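Local coordinates for protein nucleoside-diphosphate-sugar pyrophosphorylase (Vibrio cholerae, PDB 4EVW) that probably transfers a nucleotidyl group from a nucleoside triphosphate to a sugar phosphate, forming a nucleoside-diphosphate sugar and pyrophosphate, at residues H176-Y190 with L203-L217. The protein carries 1 engineered substitution. Residues are numbered along the deposited sequence; the frame is centred on the assembly and turned at random. Where two conformers were deposited one is given.
Sequences HFNRKEDYLEAYREY and LYIAPLYNELIQKGL. Engineered in segment 203-217: E211 (natural residue Leu).
L208 drops as a knob into a hole formed by Y183, A186, Y187 and Y190, where helix 208-214 crosses helix 180-190 at 104° with the axes 8.4 Å apart. Its CD1 lies 3.4 Å from CE1 of Y183, and its CD2 packs against CB of Y190. The backbones come nearest where A186 faces E211; A186 CB also touches CD2 of L212. Y190 swings its ring away from its backbone N (chi1 -168°), which brings the ring edge to L203 CD2 and CE2 to 3.6 Å from P207 CB; a water joins its hydroxyl to the backbone N of Y204.

F177 and Y209 set their rings at only 11° to each other, yet so offset that they scarcely overlap, with centroids separated by 4.5 Å. CD1 of Y183 lies over the opposite face of F177, toward the rim, while I205 CG2 and L212 CD1 border its edge. Y209 OH donates to H176 O at 2.8 Å, from above the carbonyl plane.

Engineered E211 lays CG against A186 O and OE1 3.5 Å from E189 CB; its side chain lies about 4 Å from a bound magnesium ion. K215 NZ lies beside the methylenes of E185 and E189.

Helix 180-191 also packs through Y183 and Y187 against helix 87-100; Y209 rests on strand 157-161 and on 174-177, which pairs antiparallel with 109-111 and 132-138 in the mixed sheet beside both helices.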
ATOM      1  N   HIS A 176      -5.281  -5.802   0.261  1.00 17.42           N
ATOM      2  CA  HIS A 176      -6.451  -5.845  -0.595  1.00 17.80           C
ATOM      3  C   HIS A 176      -7.750  -5.878   0.201  1.00 17.90           C
ATOM      4  O   HIS A 176      -7.839  -6.546   1.234  1.00 18.13           O
ATOM      5  CB  HIS A 176      -6.375  -7.081  -1.501  1.00 17.22           C
ATOM      6  CG  HIS A 176      -7.512  -7.188  -2.471  1.00 18.58           C
ATOM      7  ND1 HIS A 176      -7.578  -6.438  -3.627  1.00 22.25           N
ATOM      8  CD2 HIS A 176      -8.627  -7.951  -2.453  1.00 22.88           C
ATOM      9  CE1 HIS A 176      -8.687  -6.740  -4.281  1.00 20.55           C
ATOM     10  NE2 HIS A 176      -9.343  -7.656  -3.590  1.00 24.20           N
ATOM     11  N   PHE A 177      -8.740  -5.130  -0.284  1.00 14.31           N
ATOM     12  CA  PHE A 177     -10.074  -5.085   0.316  1.00 18.63           C
ATOM     13  C   PHE A 177     -11.065  -5.300  -0.822  1.00 19.79           C
ATOM     14  O   PHE A 177     -11.014  -4.596  -1.833  1.00 16.26           O
ATOM     15  CB  PHE A 177     -10.349  -3.729   0.972  1.00 18.77           C
ATOM     16  CG  PHE A 177      -9.377  -3.376   2.061  1.00 18.37           C
ATOM     17  CD1 PHE A 177      -8.118  -2.886   1.749  1.00 16.38           C
ATOM     18  CD2 PHE A 177      -9.719  -3.550   3.396  1.00 18.95           C
ATOM     19  CE1 PHE A 177      -7.205  -2.569   2.755  1.00 22.38           C
ATOM     20  CE2 PHE A 177      -8.815  -3.236   4.413  1.00 20.38           C
ATOM     21  CZ  PHE A 177      -7.555  -2.744   4.090  1.00 21.41           C
ATOM     22  N   ASN A 178     -11.965  -6.266  -0.662  1.00 17.41           N
ATOM     23  CA  ASN A 178     -12.942  -6.556  -1.710  1.00 17.69           C
ATOM     24  C   ASN A 178     -13.922  -5.405  -1.954  1.00 20.62           C
ATOM     25  O   ASN A 178     -14.413  -5.234  -3.069  1.00 20.19           O
ATOM     26  CB  ASN A 178     -13.719  -7.833  -1.368  1.00 22.59           C
ATOM     27  CG  ASN A 178     -14.567  -8.320  -2.525  1.00 26.64           C
ATOM     28  OD1 ASN A 178     -14.079  -8.453  -3.649  1.00 27.15           O
ATOM     29  ND2 ASN A 178     -15.840  -8.589  -2.258  1.00 30.03           N
ATOM     30  N   ARG A 179     -14.201  -4.617  -0.917  1.00 17.90           N
ATOM     31  CA  ARG A 179     -15.120  -3.482  -1.041  1.00 18.63           C
ATOM     32  C   ARG A 179     -14.551  -2.205  -0.436  1.00 20.98           C
ATOM     33  O   ARG A 179     -14.106  -2.199   0.710  1.00 20.12           O
ATOM     34  CB  ARG A 179     -16.460  -3.793  -0.364  1.00 21.11           C
ATOM     35  CG  ARG A 179     -17.244  -4.916  -1.028  1.00 32.51           C
ATOM     36  CD  ARG A 179     -18.637  -5.064  -0.425  1.00 44.04           C
ATOM     37  NE  ARG A 179     -19.490  -5.910  -1.254  1.00 56.25           N
ATOM     38  CZ  ARG A 179     -20.533  -5.472  -1.954  1.00 60.74           C
ATOM     39  NH1 ARG A 179     -20.866  -4.188  -1.924  1.00 60.98           N
ATOM     40  NH2 ARG A 179     -21.238  -6.318  -2.694  1.00 58.02           N
ATOM     41  N   LYS A 180     -14.578  -1.125  -1.211  1.00 19.26           N
ATOM     42  CA  LYS A 180     -14.078   0.164  -0.746  1.00 19.19           C
ATOM     43  C   LYS A 180     -14.805   0.535   0.542  1.00 20.10           C
ATOM     44  O   LYS A 180     -14.198   1.052   1.479  1.00 20.88           O
ATOM     45  CB  LYS A 180     -14.333   1.255  -1.797  1.00 21.58           C
ATOM     46  CG  LYS A 180     -13.854   2.642  -1.376  1.00 28.05           C
ATOM     47  CD  LYS A 180     -14.421   3.758  -2.257  1.00 29.21           C
ATOM     48  CE  LYS A 180     -15.902   3.998  -1.982  1.00 32.24           C
ATOM     49  NZ  LYS A 180     -16.416   5.170  -2.750  1.00 34.13           N
ATOM     50  N   GLU A 181     -16.108   0.270   0.587  1.00 20.15           N
ATOM     51  CA  GLU A 181     -16.886   0.611   1.773  1.00 22.91           C
ATOM     52  C   GLU A 181     -16.417  -0.076   3.052  1.00 21.51           C
ATOM     53  O   GLU A 181     -16.526   0.503   4.137  1.00 21.16           O
ATOM     54  CB  GLU A 181     -18.381   0.353   1.542  1.00 28.93           C
ATOM     55  CG  GLU A 181     -19.062   1.463   0.738  1.00 50.56           C
ATOM     56  CD  GLU A 181     -18.713   2.859   1.251  1.00 62.64           C
ATOM     57  OE1 GLU A 181     -18.967   3.145   2.442  1.00 63.08           O
ATOM     58  OE2 GLU A 181     -18.181   3.669   0.461  1.00 65.37           O
ATOM     59  N   ASP A 182     -15.894  -1.296   2.938  1.00 22.38           N
ATOM     60  CA  ASP A 182     -15.393  -2.006   4.115  1.00 20.41           C
ATOM     61  C   ASP A 182     -14.124  -1.323   4.614  1.00 21.71           C
ATOM     62  O   ASP A 182     -13.895  -1.218   5.821  1.00 19.62           O
ATOM     63  CB  ASP A 182     -15.094  -3.475   3.799  1.00 21.51           C
ATOM     64  CG  ASP A 182     -16.350  -4.285   3.538  1.00 28.65           C
ATOM     65  OD1 ASP A 182     -17.422  -3.914   4.060  1.00 31.41           O
ATOM     66  OD2 ASP A 182     -16.261  -5.300   2.820  1.00 30.95           O
ATOM     67  N   TYR A 183     -13.289  -0.868   3.685  1.00 19.97           N
ATOM     68  CA  TYR A 183     -12.077  -0.157   4.069  1.00 21.61           C
ATOM     69  C   TYR A 183     -12.456   1.108   4.832  1.00 19.41           C
ATOM     70  O   TYR A 183     -11.925   1.381   5.906  1.00 18.44           O
ATOM     71  CB  TYR A 183     -11.259   0.268   2.844  1.00 22.52           C
ATOM     72  CG  TYR A 183     -10.079   1.128   3.238  1.00 20.39           C
ATOM     73  CD1 TYR A 183      -8.860   0.547   3.588  1.00 19.92           C
ATOM     74  CD2 TYR A 183     -10.207   2.517   3.349  1.00 18.58           C
ATOM     75  CE1 TYR A 183      -7.797   1.325   4.050  1.00 20.11           C
ATOM     76  CE2 TYR A 183      -9.151   3.301   3.812  1.00 19.19           C
ATOM     77  CZ  TYR A 183      -7.951   2.699   4.160  1.00 19.56           C
ATOM     78  OH  TYR A 183      -6.912   3.456   4.649  1.00 23.82           O
ATOM     79  N   LEU A 184     -13.371   1.891   4.265  1.00 16.05           N
ATOM     80  CA  LEU A 184     -13.768   3.144   4.900  1.00 18.04           C
ATOM     81  C   LEU A 184     -14.437   2.944   6.257  1.00 20.32           C
ATOM     82  O   LEU A 184     -14.247   3.740   7.177  1.00 18.62           O
ATOM     83  CB  LEU A 184     -14.667   3.955   3.959  1.00 18.56           C
ATOM     84  CG  LEU A 184     -13.952   4.452   2.692  1.00 22.62           C
ATOM     85  CD1 LEU A 184     -14.949   5.142   1.776  1.00 23.80           C
ATOM     86  CD2 LEU A 184     -12.819   5.404   3.060  1.00 22.49           C
ATOM     87  N   GLU A 185     -15.213   1.876   6.391  1.00 19.34           N
ATOM     88  CA  GLU A 185     -15.869   1.590   7.662  1.00 23.13           C
ATOM     89  C   GLU A 185     -14.828   1.178   8.709  1.00 20.33           C
ATOM     90  O   GLU A 185     -14.902   1.594   9.863  1.00 23.95           O
ATOM     91  CB  GLU A 185     -16.899   0.480   7.484  1.00 26.53           C
ATOM     92  CG  GLU A 185     -17.678   0.159   8.741  1.00 44.55           C
ATOM     93  CD  GLU A 185     -18.520   1.324   9.234  1.00 63.82           C
ATOM     94  OE1 GLU A 185     -18.734   2.292   8.471  1.00 72.27           O
ATOM     95  OE2 GLU A 185     -18.975   1.262  10.397  1.00 67.90           O
ATOM     96  N   ALA A 186     -13.849   0.367   8.311  1.00 19.41           N
ATOM     97  CA  ALA A 186     -12.806  -0.046   9.246  1.00 21.85           C
ATOM     98  C   ALA A 186     -12.013   1.183   9.689  1.00 21.13           C
ATOM     99  O   ALA A 186     -11.638   1.310  10.860  1.00 19.46           O
ATOM    100  CB  ALA A 186     -11.882  -1.052   8.593  1.00 20.39           C
ATOM    101  N   TYR A 187     -11.756   2.084   8.748  1.00 17.89           N
ATOM    102  CA  TYR A 187     -11.025   3.310   9.043  1.00 20.95           C
ATOM    103  C   TYR A 187     -11.787   4.150  10.055  1.00 17.68           C
ATOM    104  O   TYR A 187     -11.218   4.647  11.024  1.00 19.47           O
ATOM    105  CB  TYR A 187     -10.829   4.148   7.783  1.00 17.06           C
ATOM    106  CG  TYR A 187     -10.027   5.399   8.054  1.00 20.28           C
ATOM    107  CD1 TYR A 187      -8.634   5.357   8.095  1.00 19.73           C
ATOM    108  CD2 TYR A 187     -10.659   6.619   8.286  1.00 21.92           C
ATOM    109  CE1 TYR A 187      -7.885   6.504   8.361  1.00 18.17           C
ATOM    110  CE2 TYR A 187      -9.924   7.772   8.556  1.00 23.40           C
ATOM    111  CZ  TYR A 187      -8.539   7.707   8.584  1.00 22.82           C
ATOM    112  OH  TYR A 187      -7.804   8.846   8.825  1.00 22.43           O
ATOM    113  N   ARG A 188     -13.063   4.299   9.830  1.00 21.26           N
ATOM    114  CA  ARG A 188     -13.906   5.105  10.717  0.50 20.56           C
ATOM    115  C   ARG A 188     -13.890   4.525  12.097  1.00 22.05           C
ATOM    116  O   ARG A 188     -13.732   5.223  13.029  1.00 20.63           O
ATOM    117  CB  ARG A 188     -15.343   5.135  10.225  0.50 20.44           C
ATOM    118  CG  ARG A 188     -15.534   6.054   9.067  0.50 18.78           C
ATOM    119  CD  ARG A 188     -17.003   6.316   8.880  0.50 22.87           C
ATOM    120  NE  ARG A 188     -17.653   5.209   8.192  0.50 27.68           N
ATOM    121  CZ  ARG A 188     -17.696   5.087   6.870  0.50 25.63           C
ATOM    122  NH1 ARG A 188     -17.129   6.006   6.099  0.50 27.31           N
ATOM    123  NH2 ARG A 188     -18.304   4.045   6.323  0.50 25.88           N
ATOM    124  N   GLU A 189     -14.034   3.236  12.229  1.00 20.25           N
ATOM    125  CA  GLU A 189     -14.013   2.587  13.529  1.00 24.20           C
ATOM    126  C   GLU A 189     -12.651   2.770  14.187  1.00 21.58           C
ATOM    127  O   GLU A 189     -12.558   3.104  15.369  1.00 22.14           O
ATOM    128  CB  GLU A 189     -14.321   1.103  13.368  1.00 28.32           C
ATOM    129  CG  GLU A 189     -15.759   0.820  12.980  1.00 35.20           C
ATOM    130  CD  GLU A 189     -16.727   1.050  14.130  1.00 53.64           C
ATOM    131  OE1 GLU A 189     -16.267   1.174  15.286  1.00 52.72           O
ATOM    132  OE2 GLU A 189     -17.951   1.090  13.879  1.00 64.09           O
ATOM    133  N   TYR A 190     -11.593   2.563  13.415  1.00 23.04           N
ATOM    134  CA  TYR A 190     -10.243   2.692  13.935  1.00 23.34           C
ATOM    135  C   TYR A 190      -9.935   4.072  14.509  1.00 22.35           C
ATOM    136  O   TYR A 190      -9.367   4.171  15.594  1.00 20.08           O
ATOM    137  CB  TYR A 190      -9.227   2.347  12.848  1.00 19.65           C
ATOM    138  CG  TYR A 190      -7.823   2.165  13.368  1.00 20.14           C
ATOM    139  CD1 TYR A 190      -6.852   3.142  13.167  1.00 24.58           C
ATOM    140  CD2 TYR A 190      -7.467   1.011  14.064  1.00 25.17           C
ATOM    141  CE1 TYR A 190      -5.549   2.974  13.648  1.00 28.66           C
ATOM    142  CE2 TYR A 190      -6.171   0.833  14.551  1.00 28.62           C
ATOM    143  CZ  TYR A 190      -5.219   1.817  14.339  1.00 30.37           C
ATOM    144  OH  TYR A 190      -3.939   1.646  14.819  1.00 29.25           O
ATOM    145  N   LEU A 203      -1.316   6.382  11.557  1.00 21.72           N
ATOM    146  CA  LEU A 203      -2.420   5.554  11.094  1.00 21.85           C
ATOM    147  C   LEU A 203      -1.978   4.651   9.947  1.00 22.49           C
ATOM    148  O   LEU A 203      -1.872   5.083   8.797  1.00 19.82           O
ATOM    149  CB  LEU A 203      -3.581   6.451  10.657  1.00 22.17           C
ATOM    150  CG  LEU A 203      -4.120   7.380  11.747  1.00 23.56           C
ATOM    151  CD1 LEU A 203      -5.237   8.252  11.181  1.00 24.69           C
ATOM    152  CD2 LEU A 203      -4.638   6.545  12.910  1.00 17.14           C
ATOM    153  N   TYR A 204      -1.716   3.394  10.284  1.00 23.26           N
ATOM    154  CA  TYR A 204      -1.263   2.395   9.320  1.00 23.99           C
ATOM    155  C   TYR A 204      -2.416   1.542   8.805  1.00 21.88           C
ATOM    156  O   TYR A 204      -3.459   1.443   9.449  1.00 22.22           O
ATOM    157  CB  TYR A 204      -0.212   1.507   9.977  1.00 22.10           C
ATOM    158  CG  TYR A 204       0.986   2.278  10.477  1.00 32.16           C
ATOM    159  CD1 TYR A 204       1.754   3.051   9.603  1.00 41.62           C
ATOM    160  CD2 TYR A 204       1.356   2.238  11.820  1.00 33.96           C
ATOM    161  CE1 TYR A 204       2.860   3.764  10.056  1.00 42.07           C
ATOM    162  CE2 TYR A 204       2.463   2.949  12.282  1.00 34.24           C
ATOM    163  CZ  TYR A 204       3.210   3.708  11.393  1.00 43.41           C
ATOM    164  OH  TYR A 204       4.309   4.406  11.840  1.00 48.39           O
ATOM    165  N   ILE A 205      -2.212   0.905   7.654  1.00 17.83           N
ATOM    166  CA  ILE A 205      -3.252   0.080   7.046  1.00 19.89           C
ATOM    167  C   ILE A 205      -3.489  -1.282   7.706  1.00 20.18           C
ATOM    168  O   ILE A 205      -4.633  -1.666   7.938  1.00 21.00           O
ATOM    169  CB  ILE A 205      -2.946  -0.194   5.550  1.00 20.81           C
ATOM    170  CG1 ILE A 205      -2.756   1.124   4.789  1.00 31.28           C
ATOM    171  CG2 ILE A 205      -4.087  -1.033   4.936  1.00 17.59           C
ATOM    172  CD1 ILE A 205      -4.028   1.748   4.279  1.00 31.21           C
ATOM    173  N   ALA A 206      -2.418  -2.016   7.995  1.00 19.62           N
ATOM    174  CA  ALA A 206      -2.553  -3.352   8.574  1.00 21.42           C
ATOM    175  C   ALA A 206      -3.515  -3.462   9.761  1.00 20.96           C
ATOM    176  O   ALA A 206      -4.339  -4.373   9.812  1.00 20.98           O
ATOM    177  CB  ALA A 206      -1.169  -3.910   8.946  1.00 20.09           C
ATOM    178  N   PRO A 207      -3.429  -2.537  10.729  1.00 21.95           N
ATOM    179  CA  PRO A 207      -4.330  -2.592  11.889  1.00 21.87           C
ATOM    180  C   PRO A 207      -5.818  -2.547  11.523  1.00 19.76           C
ATOM    181  O   PRO A 207      -6.663  -3.046  12.267  1.00 19.98           O
ATOM    182  CB  PRO A 207      -3.921  -1.365  12.704  1.00 26.52           C
ATOM    183  CG  PRO A 207      -2.470  -1.239  12.411  1.00 26.70           C
ATOM    184  CD  PRO A 207      -2.389  -1.510  10.921  1.00 22.45           C
ATOM    185  N   LEU A 208      -6.138  -1.946  10.378  1.00 18.02           N
ATOM    186  CA  LEU A 208      -7.530  -1.836   9.960  1.00 22.46           C
ATOM    187  C   LEU A 208      -8.206  -3.185   9.809  1.00 23.12           C
ATOM    188  O   LEU A 208      -9.411  -3.302  10.016  1.00 20.05           O
ATOM    189  CB  LEU A 208      -7.649  -1.050   8.640  1.00 19.45           C
ATOM    190  CG  LEU A 208      -7.166   0.399   8.700  1.00 27.23           C
ATOM    191  CD1 LEU A 208      -7.546   1.141   7.414  1.00 26.77           C
ATOM    192  CD2 LEU A 208      -7.788   1.080   9.905  1.00 24.56           C
ATOM    193  N   TYR A 209      -7.444  -4.212   9.456  1.00 20.49           N
ATOM    194  CA  TYR A 209      -8.041  -5.528   9.287  1.00 18.73           C
ATOM    195  C   TYR A 209      -8.641  -6.078  10.583  1.00 20.91           C
ATOM    196  O   TYR A 209      -9.575  -6.872  10.546  1.00 22.05           O
ATOM    197  CB  TYR A 209      -7.013  -6.498   8.707  1.00 17.56           C
ATOM    198  CG  TYR A 209      -6.773  -6.282   7.230  1.00 18.46           C
ATOM    199  CD1 TYR A 209      -7.657  -6.795   6.275  1.00 19.04           C
ATOM    200  CD2 TYR A 209      -5.663  -5.566   6.786  1.00 18.34           C
ATOM    201  CE1 TYR A 209      -7.433  -6.606   4.917  1.00 16.18           C
ATOM    202  CE2 TYR A 209      -5.430  -5.369   5.428  1.00 19.85           C
ATOM    203  CZ  TYR A 209      -6.313  -5.893   4.503  1.00 20.12           C
ATOM    204  OH  TYR A 209      -6.052  -5.725   3.163  1.00 18.96           O
ATOM    205  N   ASN A 210      -8.126  -5.646  11.730  1.00 21.47           N
ATOM    206  CA  ASN A 210      -8.677  -6.132  12.994  1.00 22.19           C
ATOM    207  C   ASN A 210     -10.129  -5.705  13.152  1.00 26.03           C
ATOM    208  O   ASN A 210     -10.932  -6.437  13.725  1.00 26.59           O
ATOM    209  CB  ASN A 210      -7.840  -5.642  14.179  1.00 24.66           C
ATOM    210  CG  ASN A 210      -6.477  -6.293  14.219  1.00 26.58           C
ATOM    211  OD1 ASN A 210      -6.361  -7.505  14.057  1.00 25.04           O
ATOM    212  ND2 ASN A 210      -5.439  -5.497  14.433  1.00 23.63           N
ATOM    213  N   GLU A 211     -10.470  -4.529  12.626  1.00 26.39           N
ATOM    214  CA  GLU A 211     -11.847  -4.048  12.707  1.00 26.83           C
ATOM    215  C   GLU A 211     -12.732  -4.943  11.834  1.00 25.47           C
ATOM    216  O   GLU A 211     -13.854  -5.290  12.208  1.00 27.59           O
ATOM    217  CB  GLU A 211     -11.939  -2.593  12.218  1.00 23.64           C
ATOM    218  CG  GLU A 211     -11.076  -1.582  12.988  1.00 25.12           C
ATOM    219  CD  GLU A 211     -11.572  -1.323  14.406  1.00 39.28           C
ATOM    220  OE1 GLU A 211     -12.705  -1.739  14.731  1.00 39.31           O
ATOM    221  OE2 GLU A 211     -10.833  -0.694  15.194  1.00 36.80           O
ATOM    222  N   LEU A 212     -12.219  -5.325  10.668  1.00 23.31           N
ATOM    223  CA  LEU A 212     -12.975  -6.178   9.755  1.00 22.33           C
ATOM    224  C   LEU A 212     -13.110  -7.605  10.292  1.00 22.84           C
ATOM    225  O   LEU A 212     -14.171  -8.224  10.186  1.00 23.91           O
ATOM    226  CB  LEU A 212     -12.306  -6.196   8.373  1.00 19.62           C
ATOM    227  CG  LEU A 212     -12.218  -4.838   7.663  1.00 24.41           C
ATOM    228  CD1 LEU A 212     -11.678  -5.025   6.256  1.00 25.03           C
ATOM    229  CD2 LEU A 212     -13.596  -4.191   7.611  1.00 29.31           C
ATOM    230  N   ILE A 213     -12.030  -8.128  10.860  1.00 22.73           N
ATOM    231  CA  ILE A 213     -12.048  -9.473  11.422  1.00 24.82           C
ATOM    232  C   ILE A 213     -13.034  -9.538  12.593  1.00 27.53           C
ATOM    233  O   ILE A 213     -13.783 -10.502  12.730  1.00 25.33           O
ATOM    234  CB  ILE A 213     -10.629  -9.885  11.887  1.00 27.62           C
ATOM    235  CG1 ILE A 213      -9.726 -10.051  10.661  1.00 27.27           C
ATOM    236  CG2 ILE A 213     -10.678 -11.188  12.692  1.00 26.43           C
ATOM    237  CD1 ILE A 213      -8.259 -10.213  10.990  1.00 25.68           C
ATOM    238  N   GLN A 214     -13.049  -8.505  13.426  1.00 25.16           N
ATOM    239  CA  GLN A 214     -13.970  -8.483  14.558  1.00 30.59           C
ATOM    240  C   GLN A 214     -15.419  -8.491  14.092  1.00 34.64           C
ATOM    241  O   GLN A 214     -16.282  -9.078  14.744  1.00 36.79           O
ATOM    242  CB  GLN A 214     -13.714  -7.255  15.430  1.00 41.79           C
ATOM    243  CG  GLN A 214     -12.576  -7.437  16.413  1.00 57.02           C
ATOM    244  CD  GLN A 214     -12.166  -6.136  17.058  1.00 64.72           C
ATOM    245  OE1 GLN A 214     -13.004  -5.276  17.321  1.00 67.00           O
ATOM    246  NE2 GLN A 214     -10.872  -5.987  17.330  1.00 63.89           N
ATOM    247  N   LYS A 215     -15.686  -7.840  12.961  1.00 31.26           N
ATOM    248  CA  LYS A 215     -17.042  -7.795  12.426  1.00 31.79           C
ATOM    249  C   LYS A 215     -17.420  -9.076  11.702  1.00 34.61           C
ATOM    250  O   LYS A 215     -18.513  -9.191  11.159  1.00 40.82           O
ATOM    251  CB  LYS A 215     -17.213  -6.595  11.492  1.00 39.04           C
ATOM    252  CG  LYS A 215     -17.450  -5.292  12.238  1.00 55.60           C
ATOM    253  CD  LYS A 215     -17.606  -4.114  11.292  1.00 65.93           C
ATOM    254  CE  LYS A 215     -16.304  -3.802  10.572  1.00 67.51           C
ATOM    255  NZ  LYS A 215     -15.811  -2.433  10.893  1.00 66.82           N
ATOM    256  N   GLY A 216     -16.507 -10.038  11.694  1.00 34.14           N
ATOM    257  CA  GLY A 216     -16.797 -11.309  11.060  1.00 32.60           C
ATOM    258  C   GLY A 216     -16.496 -11.430   9.582  1.00 29.78           C
ATOM    259  O   GLY A 216     -16.909 -12.405   8.956  1.00 31.16           O
ATOM    260  N   LEU A 217     -15.792 -10.459   9.007  1.00 25.33           N
ATOM    261  CA  LEU A 217     -15.470 -10.552   7.592  1.00 26.69           C
ATOM    262  C   LEU A 217     -14.404 -11.617   7.406  1.00 31.25           C
ATOM    263  O   LEU A 217     -13.637 -11.916   8.324  1.00 31.13           O
ATOM    264  CB  LEU A 217     -14.998  -9.208   7.034  1.00 26.61           C
ATOM    265  CG  LEU A 217     -16.035  -8.079   7.090  1.00 32.95           C
ATOM    266  CD1 LEU A 217     -15.621  -6.981   6.111  1.00 32.91           C
ATOM    267  CD2 LEU A 217     -17.415  -8.605   6.728  1.00 41.29           C
TER
HETATM  268  O   HOH W   1      -1.784   2.637  13.200  1.00 31.95           O